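PDB 4N4P: acylneuraminate lyase from Mycoplasma synoviae, which belongs to the dihydrodipicolinate synthetase family of TIM-barrel proteins and is built around eight parallel strands ringed by helices. Local coordinates for residues S250-H264 with Y278-T291. Sequence-based numbering, arbitrary orientation.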
# COMPACT_ATOMS: atom_id res chain seq x y z
N SER A 250 -7.99 6.95 21.89
CA SER A 250 -9.35 6.50 21.59
C SER A 250 -10.28 7.71 21.43
O SER A 250 -11.40 7.59 20.94
CB SER A 250 -9.86 5.49 22.62
OG SER A 250 -9.95 6.10 23.89
N LYS A 251 -9.82 8.88 21.85
CA LYS A 251 -10.46 10.14 21.47
C LYS A 251 -9.34 10.98 20.84
O LYS A 251 -8.18 10.60 20.92
CB LYS A 251 -11.10 10.84 22.66
CG LYS A 251 -12.32 10.05 23.22
CD LYS A 251 -13.11 10.84 24.21
CE LYS A 251 -14.11 9.96 24.99
NZ LYS A 251 -14.99 9.11 24.12
N GLY A 252 -9.69 12.10 20.23
CA GLY A 252 -8.70 12.91 19.54
C GLY A 252 -7.46 13.16 20.39
O GLY A 252 -7.58 13.50 21.55
N LEU A 253 -6.29 13.03 19.79
CA LEU A 253 -5.03 13.18 20.52
C LEU A 253 -4.89 14.55 21.18
O LEU A 253 -4.72 14.65 22.40
CB LEU A 253 -3.84 12.91 19.60
CG LEU A 253 -2.45 13.18 20.21
CD1 LEU A 253 -2.16 12.20 21.38
CD2 LEU A 253 -1.36 13.12 19.11
N MET A 254 -4.95 15.62 20.38
CA MET A 254 -4.73 16.97 20.94
C MET A 254 -5.82 17.36 21.94
O MET A 254 -5.53 17.97 22.98
CB MET A 254 -4.57 18.01 19.84
CG MET A 254 -3.13 18.09 19.31
SD MET A 254 -2.76 16.77 18.16
CE MET A 254 -3.45 17.58 16.70
N GLN A 255 -7.07 16.98 21.63
CA GLN A 255 -8.19 17.24 22.54
C GLN A 255 -7.96 16.55 23.88
O GLN A 255 -8.26 17.12 24.93
CB GLN A 255 -9.52 16.74 21.96
CG GLN A 255 -9.91 17.39 20.62
CD GLN A 255 -9.47 16.57 19.42
OE1 GLN A 255 -8.37 16.02 19.42
NE2 GLN A 255 -10.33 16.49 18.38
N SER A 256 -7.45 15.32 23.83
CA SER A 256 -7.19 14.53 25.03
C SER A 256 -6.04 15.09 25.84
O SER A 256 -6.13 15.21 27.07
CB SER A 256 -6.89 13.08 24.65
OG SER A 256 -8.02 12.48 24.06
N LEU A 257 -4.95 15.42 25.15
CA LEU A 257 -3.80 16.04 25.86
C LEU A 257 -4.24 17.34 26.56
O LEU A 257 -3.92 17.58 27.72
CB LEU A 257 -2.64 16.31 24.91
CG LEU A 257 -1.94 15.08 24.31
CD1 LEU A 257 -0.89 15.53 23.25
CD2 LEU A 257 -1.30 14.25 25.40
N LYS A 258 -4.98 18.17 25.83
CA LYS A 258 -5.41 19.46 26.40
C LYS A 258 -6.35 19.24 27.58
O LYS A 258 -6.18 19.87 28.62
CB LYS A 258 -6.02 20.36 25.32
CG LYS A 258 -4.93 21.02 24.45
CD LYS A 258 -5.50 21.72 23.23
CE LYS A 258 -4.36 22.29 22.37
NZ LYS A 258 -4.83 23.23 21.25
N ALA A 259 -7.27 18.29 27.44
CA ALA A 259 -8.20 17.97 28.53
C ALA A 259 -7.49 17.47 29.79
O ALA A 259 -7.88 17.81 30.93
CB ALA A 259 -9.24 16.95 28.07
N ILE A 260 -6.46 16.65 29.58
CA ILE A 260 -5.67 16.15 30.71
C ILE A 260 -4.97 17.30 31.40
O ILE A 260 -4.99 17.41 32.63
CB ILE A 260 -4.71 15.02 30.28
CG1 ILE A 260 -5.55 13.79 29.88
CG2 ILE A 260 -3.71 14.68 31.43
CD1 ILE A 260 -4.76 12.72 29.07
N MET A 261 -4.37 18.18 30.62
CA MET A 261 -3.75 19.37 31.19
C MET A 261 -4.75 20.21 31.96
O MET A 261 -4.48 20.58 33.11
CB MET A 261 -3.02 20.18 30.14
CG MET A 261 -1.79 19.47 29.63
SD MET A 261 -0.87 20.57 28.56
CE MET A 261 0.36 19.46 27.84
N ARG A 262 -5.92 20.47 31.35
CA ARG A 262 -6.97 21.25 32.04
C ARG A 262 -7.38 20.62 33.36
O ARG A 262 -7.57 21.32 34.36
CB ARG A 262 -8.21 21.42 31.16
CG ARG A 262 -7.97 22.31 29.95
CD ARG A 262 -9.30 22.80 29.38
NE ARG A 262 -10.21 21.70 29.07
CZ ARG A 262 -10.20 21.00 27.93
NH1 ARG A 262 -9.27 21.22 26.98
NH2 ARG A 262 -11.09 20.02 27.75
N LEU A 263 -7.53 19.30 33.36
CA LEU A 263 -7.83 18.51 34.57
C LEU A 263 -6.77 18.72 35.65
O LEU A 263 -7.08 18.64 36.84
CB LEU A 263 -7.94 17.02 34.23
CG LEU A 263 -8.23 16.03 35.37
CD1 LEU A 263 -9.63 16.31 35.94
CD2 LEU A 263 -8.11 14.57 34.85
N HIS A 264 -5.53 18.99 35.25
CA HIS A 264 -4.44 19.25 36.20
C HIS A 264 -4.27 20.75 36.50
O HIS A 264 -3.21 21.16 37.02
CB HIS A 264 -3.14 18.66 35.68
CG HIS A 264 -3.10 17.17 35.76
ND1 HIS A 264 -3.77 16.36 34.86
CD2 HIS A 264 -2.53 16.34 36.66
CE1 HIS A 264 -3.58 15.09 35.19
NE2 HIS A 264 -2.84 15.06 36.28
N TYR A 278 -15.22 18.01 21.46
CA TYR A 278 -16.02 17.06 22.23
C TYR A 278 -16.92 17.81 23.21
O TYR A 278 -16.67 18.96 23.52
CB TYR A 278 -15.12 16.08 23.00
CG TYR A 278 -14.42 15.08 22.12
CD1 TYR A 278 -15.03 13.86 21.80
CD2 TYR A 278 -13.15 15.36 21.57
CE1 TYR A 278 -14.41 12.94 20.97
CE2 TYR A 278 -12.53 14.45 20.75
CZ TYR A 278 -13.15 13.24 20.45
OH TYR A 278 -12.51 12.37 19.61
N GLU A 279 -17.95 17.15 23.73
CA GLU A 279 -18.67 17.78 24.84
C GLU A 279 -17.73 17.81 26.05
O GLU A 279 -16.91 16.90 26.22
CB GLU A 279 -20.02 17.09 25.13
CG GLU A 279 -20.94 16.97 23.92
CD GLU A 279 -21.30 18.33 23.28
OE1 GLU A 279 -21.82 19.22 24.00
OE2 GLU A 279 -21.06 18.51 22.06
N ASP A 280 -17.81 18.88 26.85
CA ASP A 280 -16.85 19.06 27.94
C ASP A 280 -16.85 17.89 28.93
O ASP A 280 -15.80 17.46 29.39
CB ASP A 280 -17.02 20.41 28.66
CG ASP A 280 -16.04 21.49 28.15
OD1 ASP A 280 -15.02 21.14 27.49
OD2 ASP A 280 -16.29 22.69 28.43
N GLU A 281 -18.02 17.34 29.21
CA GLU A 281 -18.09 16.23 30.17
C GLU A 281 -17.49 14.96 29.59
O GLU A 281 -16.77 14.25 30.30
CB GLU A 281 -19.51 15.99 30.69
CG GLU A 281 -19.98 17.00 31.75
CD GLU A 281 -18.95 17.23 32.86
OE1 GLU A 281 -18.43 18.37 32.96
OE2 GLU A 281 -18.67 16.28 33.63
N GLU A 282 -17.77 14.67 28.32
CA GLU A 282 -17.22 13.51 27.63
C GLU A 282 -15.67 13.51 27.65
O GLU A 282 -15.03 12.50 28.00
CB GLU A 282 -17.73 13.43 26.19
CG GLU A 282 -17.26 12.16 25.45
CD GLU A 282 -17.53 12.16 23.94
OE1 GLU A 282 -18.30 13.01 23.44
OE2 GLU A 282 -16.92 11.32 23.23
N ILE A 283 -15.08 14.64 27.29
CA ILE A 283 -13.62 14.68 27.18
C ILE A 283 -13.00 14.75 28.58
O ILE A 283 -11.89 14.28 28.79
CB ILE A 283 -13.14 15.84 26.23
CG1 ILE A 283 -11.68 15.61 25.76
CG2 ILE A 283 -13.35 17.23 26.89
CD1 ILE A 283 -11.48 14.30 24.96
N LYS A 284 -13.72 15.36 29.54
CA LYS A 284 -13.25 15.37 30.94
C LYS A 284 -13.16 13.97 31.53
O LYS A 284 -12.19 13.63 32.22
CB LYS A 284 -14.14 16.26 31.84
CG LYS A 284 -13.61 16.37 33.27
CD LYS A 284 -14.69 16.78 34.25
CE LYS A 284 -14.14 16.76 35.67
NZ LYS A 284 -13.34 18.00 35.97
N LYS A 285 -14.18 13.15 31.26
CA LYS A 285 -14.15 11.80 31.78
C LYS A 285 -13.03 10.96 31.15
O LYS A 285 -12.43 10.14 31.81
CB LYS A 285 -15.51 11.12 31.60
CG LYS A 285 -16.56 11.81 32.46
CD LYS A 285 -17.92 11.12 32.37
CE LYS A 285 -18.91 11.96 33.18
NZ LYS A 285 -20.26 11.49 32.91
N HIS A 286 -12.82 11.17 29.86
CA HIS A 286 -11.68 10.61 29.17
C HIS A 286 -10.38 11.04 29.86
O HIS A 286 -9.53 10.20 30.14
CB HIS A 286 -11.67 11.03 27.71
CG HIS A 286 -10.55 10.42 26.93
ND1 HIS A 286 -10.39 9.06 26.79
CD2 HIS A 286 -9.53 10.99 26.24
CE1 HIS A 286 -9.33 8.81 26.05
NE2 HIS A 286 -8.79 9.97 25.69
N ALA A 287 -10.24 12.33 30.16
CA ALA A 287 -9.04 12.81 30.86
C ALA A 287 -8.85 12.17 32.22
O ALA A 287 -7.75 11.77 32.56
CB ALA A 287 -9.03 14.33 30.97
N GLU A 288 -9.94 12.03 32.98
CA GLU A 288 -9.87 11.35 34.28
C GLU A 288 -9.51 9.90 34.14
O GLU A 288 -8.68 9.42 34.88
CB GLU A 288 -11.20 11.41 35.01
CG GLU A 288 -11.62 12.79 35.41
CD GLU A 288 -12.99 12.74 36.09
OE1 GLU A 288 -14.00 12.60 35.40
OE2 GLU A 288 -13.03 12.82 37.32
N PHE A 289 -10.14 9.21 33.20
CA PHE A 289 -9.83 7.79 32.91
C PHE A 289 -8.33 7.59 32.66
O PHE A 289 -7.69 6.75 33.30
CB PHE A 289 -10.67 7.29 31.71
CG PHE A 289 -10.14 6.03 31.05
CD1 PHE A 289 -10.10 4.81 31.72
CD2 PHE A 289 -9.72 6.07 29.71
CE1 PHE A 289 -9.58 3.66 31.11
CE2 PHE A 289 -9.23 4.93 29.07
CZ PHE A 289 -9.15 3.71 29.77
N ILE A 290 -7.78 8.37 31.72
CA ILE A 290 -6.32 8.28 31.45
C ILE A 290 -5.47 8.59 32.69
O ILE A 290 -4.52 7.86 33.00
CB ILE A 290 -5.90 9.19 30.30
CG1 ILE A 290 -6.65 8.81 28.99
CG2 ILE A 290 -4.30 9.20 30.11
CD1 ILE A 290 -6.35 7.40 28.43
N THR A 291 -5.79 9.71 33.34
CA THR A 291 -5.06 10.17 34.53
C THR A 291 -5.04 9.13 35.65
O THR A 291 -3.96 8.81 36.19
CB THR A 291 -5.63 11.53 35.04
OG1 THR A 291 -5.42 12.53 34.05
CG2 THR A 291 -4.97 11.97 36.33
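A287 packs its CB against CG1 of I260 at 3.7 Å, close to where helices 253-263 and 280-291 cross at -76° with their axes 8.4 Å apart. Two alanines meet here, A259 and A287, which is consistent with the close approach; A259 CB lies 3.6 Å from I283 CG1. Knobs-into-holes packing flanks the crossing: I283 enters among Q255, S256, A259 and R262, while L263 fits among K284, A287, E288 and T291. With its CG anti to the backbone N (chi1 180°), L263 sends CD2 to within 3.5 Å of T291 OG1. Alongside, the CD1 of I260 meets I290 CG2, the two side chains crossing nearly at right angles.

The K251 side chain lies between the rings of H286 and Y278, its CD over one face of each. Its CB makes a CH-pi contact 4.0 Å from the H286 ring centroid, while I290 CG1 covers the opposite face of that ring; S256 lies at the ring edge. H286 NE2 is hydrogen-bonded to the carbonyl of L248 at the end of helix 231-248, which ties the ring to a third helix.

Polar bonds gather at the start of helix 253-263. The N-cap residue G252 donates its backbone N to Y278 OH (2.9 Å, 154°), and its carbonyl accepts from S256 N and S256 OG on opposite faces. Beyond the ring of H286, K251 bends at chi4, bringing NZ 3.1 Å from E282 OE2, which accepts on its anti lone pair, in a salt bridge. R262 NH2 and D280 OD1 probably attract each other electrostatically but are beyond a salt bridge; D280 OD2 is salt-bridged to K20. An apolar crossing with bonded polar groups beside it thus joins the two C-terminal helices, the tyrosine hydroxyl and the lysine probably helping to hold the start of the first.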